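Local structure of oxidoreductase (Listeria innocua, 3E18) at residues A[147-158]-A[222-233]. The protein probably acts as an NAD-dependent dehydrogenase of the GFO/IDH/MocA family, binding NAD in its Rossmann-fold domain, though its substrate is unknown. Residues are numbered along the deposited sequence; the frame is centred on the assembly and turned at random.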
loop_
_atom_site.group_PDB
_atom_site.type_symbol
_atom_site.label_atom_id
_atom_site.label_comp_id
_atom_site.label_asym_id
_atom_site.label_seq_id
_atom_site.Cartn_x
_atom_site.Cartn_y
_atom_site.Cartn_z
ATOM N N PHE A 147 1.183 -8.889 12.224
ATOM C CA PHE A 147 2.114 -7.751 12.335
ATOM C C PHE A 147 1.853 -6.650 11.313
ATOM O O PHE A 147 2.451 -5.585 11.377
ATOM C CB PHE A 147 3.593 -8.211 12.309
ATOM C CG PHE A 147 4.033 -8.879 11.006
ATOM C CD1 PHE A 147 4.378 -8.125 9.887
ATOM C CD2 PHE A 147 4.134 -10.266 10.923
ATOM C CE1 PHE A 147 4.782 -8.739 8.697
ATOM C CE2 PHE A 147 4.550 -10.885 9.751
ATOM C CZ PHE A 147 4.863 -10.124 8.630
ATOM N N HIS A 148 0.948 -6.890 10.367
ATOM C CA HIS A 148 0.687 -5.897 9.358
ATOM C C HIS A 148 -0.761 -6.029 8.900
ATOM O O HIS A 148 -1.187 -7.122 8.576
ATOM C CB HIS A 148 1.649 -6.045 8.167
ATOM C CG HIS A 148 1.374 -5.070 7.062
ATOM N ND1 HIS A 148 1.705 -3.736 7.146
ATOM C CD2 HIS A 148 0.754 -5.230 5.867
ATOM C CE1 HIS A 148 1.313 -3.115 6.049
ATOM N NE2 HIS A 148 0.732 -3.999 5.255
ATOM N N LEU A 149 -1.509 -4.924 8.922
ATOM C CA LEU A 149 -2.947 -4.949 8.552
ATOM C C LEU A 149 -3.271 -3.922 7.505
ATOM O O LEU A 149 -2.863 -2.779 7.605
ATOM C CB LEU A 149 -3.835 -4.672 9.780
ATOM C CG LEU A 149 -3.776 -5.622 10.981
ATOM C CD1 LEU A 149 -2.631 -5.276 11.954
ATOM C CD2 LEU A 149 -5.110 -5.579 11.698
ATOM N N GLU A 150 -4.066 -4.286 6.502
ATOM C CA GLU A 150 -4.433 -3.292 5.527
ATOM C C GLU A 150 -5.944 -3.288 5.479
ATOM O O GLU A 150 -6.547 -4.322 5.265
ATOM C CB GLU A 150 -3.820 -3.580 4.145
ATOM C CG GLU A 150 -2.302 -3.546 4.145
ATOM C CD GLU A 150 -1.646 -3.880 2.827
ATOM O OE1 GLU A 150 -2.324 -3.962 1.768
ATOM O OE2 GLU A 150 -0.412 -4.059 2.863
ATOM N N SER A 151 -6.533 -2.123 5.738
ATOM C CA SER A 151 -7.974 -1.966 5.870
ATOM C C SER A 151 -8.410 -0.917 4.864
ATOM O O SER A 151 -7.952 0.227 4.917
ATOM C CB SER A 151 -8.284 -1.551 7.313
ATOM O OG SER A 151 -9.659 -1.267 7.513
ATOM N N ARG A 152 -9.289 -1.289 3.930
ATOM C CA ARG A 152 -9.607 -0.420 2.803
ATOM C C ARG A 152 -11.107 -0.353 2.594
ATOM O O ARG A 152 -11.772 -1.367 2.588
ATOM C CB ARG A 152 -8.995 -0.964 1.493
ATOM C CG ARG A 152 -7.475 -0.875 1.376
ATOM C CD ARG A 152 -6.985 -1.453 0.039
ATOM N NE ARG A 152 -5.527 -1.303 -0.125
ATOM C CZ ARG A 152 -4.613 -2.195 0.252
ATOM N NH1 ARG A 152 -3.322 -1.949 0.058
ATOM N NH2 ARG A 152 -4.973 -3.327 0.840
ATOM N N VAL A 153 -11.633 0.848 2.422
ATOM C CA VAL A 153 -13.005 0.987 1.942
ATOM C C VAL A 153 -12.965 1.739 0.624
ATOM O O VAL A 153 -12.695 2.939 0.588
ATOM C CB VAL A 153 -13.931 1.678 2.988
ATOM C CG1 VAL A 153 -15.327 1.887 2.403
ATOM C CG2 VAL A 153 -14.027 0.835 4.262
ATOM N N HIS A 154 -13.250 1.031 -0.464
ATOM C CA HIS A 154 -13.190 1.595 -1.803
ATOM C C HIS A 154 -14.581 1.621 -2.417
ATOM O O HIS A 154 -15.403 0.747 -2.149
ATOM C CB HIS A 154 -12.302 0.721 -2.695
ATOM C CG HIS A 154 -10.828 0.911 -2.480
ATOM N ND1 HIS A 154 -9.885 0.227 -3.217
ATOM C CD2 HIS A 154 -10.135 1.722 -1.645
ATOM C CE1 HIS A 154 -8.675 0.588 -2.828
ATOM N NE2 HIS A 154 -8.797 1.497 -1.879
ATOM N N GLY A 155 -14.825 2.602 -3.270
ATOM C CA GLY A 155 -16.090 2.669 -4.011
ATOM C C GLY A 155 -15.972 3.725 -5.075
ATOM O O GLY A 155 -14.954 4.393 -5.154
ATOM N N ALA A 156 -16.989 3.874 -5.922
ATOM C CA ALA A 156 -16.959 4.946 -6.902
ATOM C C ALA A 156 -18.259 5.746 -6.899
ATOM O O ALA A 156 -18.903 5.912 -7.931
ATOM C CB ALA A 156 -16.643 4.404 -8.289
ATOM N N ASN A 157 -18.634 6.242 -5.724
ATOM C CA ASN A 157 -19.849 7.038 -5.576
ATOM C C ASN A 157 -19.588 8.488 -5.154
ATOM O O ASN A 157 -20.524 9.289 -5.042
ATOM C CB ASN A 157 -20.829 6.343 -4.620
ATOM C CG ASN A 157 -21.502 5.134 -5.254
ATOM O OD1 ASN A 157 -21.809 5.136 -6.445
ATOM N ND2 ASN A 157 -21.736 4.092 -4.456
ATOM N N GLY A 158 -18.315 8.833 -4.952
ATOM C CA GLY A 158 -17.956 10.195 -4.572
ATOM C C GLY A 158 -18.291 10.500 -3.123
ATOM O O GLY A 158 -18.419 9.585 -2.308
ATOM N N ILE A 222 4.156 -3.159 14.890
ATOM C CA ILE A 222 3.001 -3.432 14.006
ATOM C C ILE A 222 2.815 -2.292 13.026
ATOM O O ILE A 222 2.970 -1.118 13.384
ATOM C CB ILE A 222 1.726 -3.712 14.815
ATOM C CG1 ILE A 222 1.853 -5.064 15.518
ATOM C CG2 ILE A 222 0.432 -3.675 13.924
ATOM C CD1 ILE A 222 0.673 -5.414 16.401
ATOM N N THR A 223 2.486 -2.625 11.777
ATOM C CA THR A 223 2.295 -1.599 10.784
ATOM C C THR A 223 0.887 -1.746 10.195
ATOM O O THR A 223 0.266 -2.809 10.275
ATOM C CB THR A 223 3.403 -1.594 9.669
ATOM O OG1 THR A 223 3.398 -2.843 8.970
ATOM C CG2 THR A 223 4.808 -1.339 10.257
ATOM N N ALA A 224 0.358 -0.662 9.675
ATOM C CA ALA A 224 -0.983 -0.710 9.089
ATOM C C ALA A 224 -1.071 0.279 7.993
ATOM O O ALA A 224 -0.441 1.318 8.046
ATOM C CB ALA A 224 -2.058 -0.422 10.144
ATOM N N GLN A 225 -1.882 -0.044 6.992
ATOM C CA GLN A 225 -2.182 0.900 5.956
ATOM C C GLN A 225 -3.689 0.988 5.942
ATOM O O GLN A 225 -4.342 -0.046 5.861
ATOM C CB GLN A 225 -1.670 0.412 4.606
ATOM C CG GLN A 225 -2.003 1.378 3.451
ATOM C CD GLN A 225 -1.329 0.998 2.146
ATOM O OE1 GLN A 225 -0.255 0.414 2.148
ATOM N NE2 GLN A 225 -1.971 1.321 1.016
ATOM N N ILE A 226 -4.219 2.208 6.061
ATOM C CA ILE A 226 -5.670 2.458 6.079
ATOM C C ILE A 226 -6.001 3.299 4.876
ATOM O O ILE A 226 -5.322 4.278 4.565
ATOM C CB ILE A 226 -6.128 3.202 7.379
ATOM C CG1 ILE A 226 -5.605 2.502 8.648
ATOM C CG2 ILE A 226 -7.629 3.456 7.376
ATOM C CD1 ILE A 226 -5.975 1.033 8.809
ATOM N N GLU A 227 -7.071 2.962 4.180
ATOM C CA GLU A 227 -7.288 3.677 2.951
ATOM C C GLU A 227 -8.784 3.793 2.784
ATOM O O GLU A 227 -9.513 2.888 3.170
ATOM C CB GLU A 227 -6.688 2.807 1.856
ATOM C CG GLU A 227 -6.493 3.385 0.514
ATOM C CD GLU A 227 -5.696 2.424 -0.340
ATOM O OE1 GLU A 227 -4.463 2.297 -0.141
ATOM O OE2 GLU A 227 -6.316 1.769 -1.192
ATOM N N VAL A 228 -9.227 4.936 2.281
ATOM C CA VAL A 228 -10.603 5.115 1.827
ATOM C C VAL A 228 -10.479 5.715 0.462
ATOM O O VAL A 228 -9.637 6.583 0.237
ATOM C CB VAL A 228 -11.424 6.062 2.747
ATOM C CG1 VAL A 228 -12.829 6.356 2.151
ATOM C CG2 VAL A 228 -11.606 5.461 4.127
ATOM N N GLY A 229 -11.317 5.271 -0.467
ATOM C CA GLY A 229 -11.332 5.893 -1.766
ATOM C C GLY A 229 -12.771 5.929 -2.240
ATOM O O GLY A 229 -13.537 5.005 -1.958
ATOM N N THR A 230 -13.126 7.003 -2.937
ATOM C CA THR A 230 -14.482 7.186 -3.476
ATOM C C THR A 230 -14.447 7.360 -4.986
ATOM O O THR A 230 -15.446 7.749 -5.606
ATOM C CB THR A 230 -15.233 8.383 -2.807
ATOM O OG1 THR A 230 -14.463 9.596 -2.912
ATOM C CG2 THR A 230 -15.527 8.094 -1.350
ATOM N N THR A 231 -13.301 7.033 -5.582
ATOM C CA THR A 231 -13.076 7.198 -7.030
ATOM C C THR A 231 -12.520 5.901 -7.634
ATOM O O THR A 231 -11.793 5.918 -8.633
ATOM C CB THR A 231 -12.068 8.341 -7.299
ATOM O OG1 THR A 231 -10.907 8.166 -6.463
ATOM C CG2 THR A 231 -12.689 9.683 -6.971
ATOM N N ASN A 232 -12.849 4.778 -6.997
ATOM C CA ASN A 232 -12.280 3.489 -7.344
ATOM C C ASN A 232 -13.330 2.620 -8.005
ATOM O O ASN A 232 -14.167 2.025 -7.327
ATOM C CB ASN A 232 -11.783 2.791 -6.090
ATOM C CG ASN A 232 -10.806 3.631 -5.318
ATOM O OD1 ASN A 232 -11.091 4.778 -4.967
ATOM N ND2 ASN A 232 -9.643 3.064 -5.038
ATOM N N PHE A 233 -13.259 2.532 -9.328
ATOM C CA PHE A 233 -14.227 1.768 -10.118
ATOM C C PHE A 233 -13.978 0.266 -10.003
ATOM O O PHE A 233 -14.820 -0.553 -10.372
ATOM C CB PHE A 233 -14.212 2.245 -11.570
ATOM C CG PHE A 233 -14.687 3.661 -11.739
ATOM C CD1 PHE A 233 -16.054 3.939 -11.866
ATOM C CD2 PHE A 233 -13.780 4.716 -11.790
ATOM C CE1 PHE A 233 -16.503 5.240 -12.016
ATOM C CE2 PHE A 233 -14.216 6.022 -11.943
ATOM C CZ PHE A 233 -15.590 6.288 -12.055
HETATM O O HOH W 1 -3.328 0.421 -1.500
#
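Two neighbouring parallel strands, 146-154 and 223-229, form the middle of the mixed sheet in the GFO/IDH/MocA C-terminal domain. Their backbones pair from Thr-223 N to Phe-147 O (3.0 Å) through Gly-229 N to Val-153 O (2.9 Å). One face carries Leu-149, Ser-151, Ile-226 and Val-228, packed against helix 173-188; CD1 of Ile-226 meets CB of Ser-151, a residue small enough for this site, whose hydroxyl bonds Arg-238.

The other face is polar. Thr-223 OG1 and His-148 ND1 share a hydrogen bond of 2.6 Å at the ring edge, while the other ring nitrogen, NE2, donates to Glu-150 OE2. Glu-150 OE1 receives both NH1 and NH2 of Arg-152, whose NE makes a long, weak salt bridge to Glu-227 OE2 (3.3 Å). Glu-227 swings CG to the far side of its own backbone N (chi1 -167°), and its extended chain reaches His-154; NE2 of that ring donates to the anti lone pair of OE2 at 2.6 Å, ring and carboxylate nearly coplanar, and ND1 is hydrogen-bonded to Leu-236 N. Asn-232 ND2 lies over the imidazole face and bonds Tyr-240 OH of the second subunit.

Acids and bases thus alternate along this largely buried chain of bonds, which probably favours charged carboxylates and helps to fix both imidazole orientations beside the subunit interface.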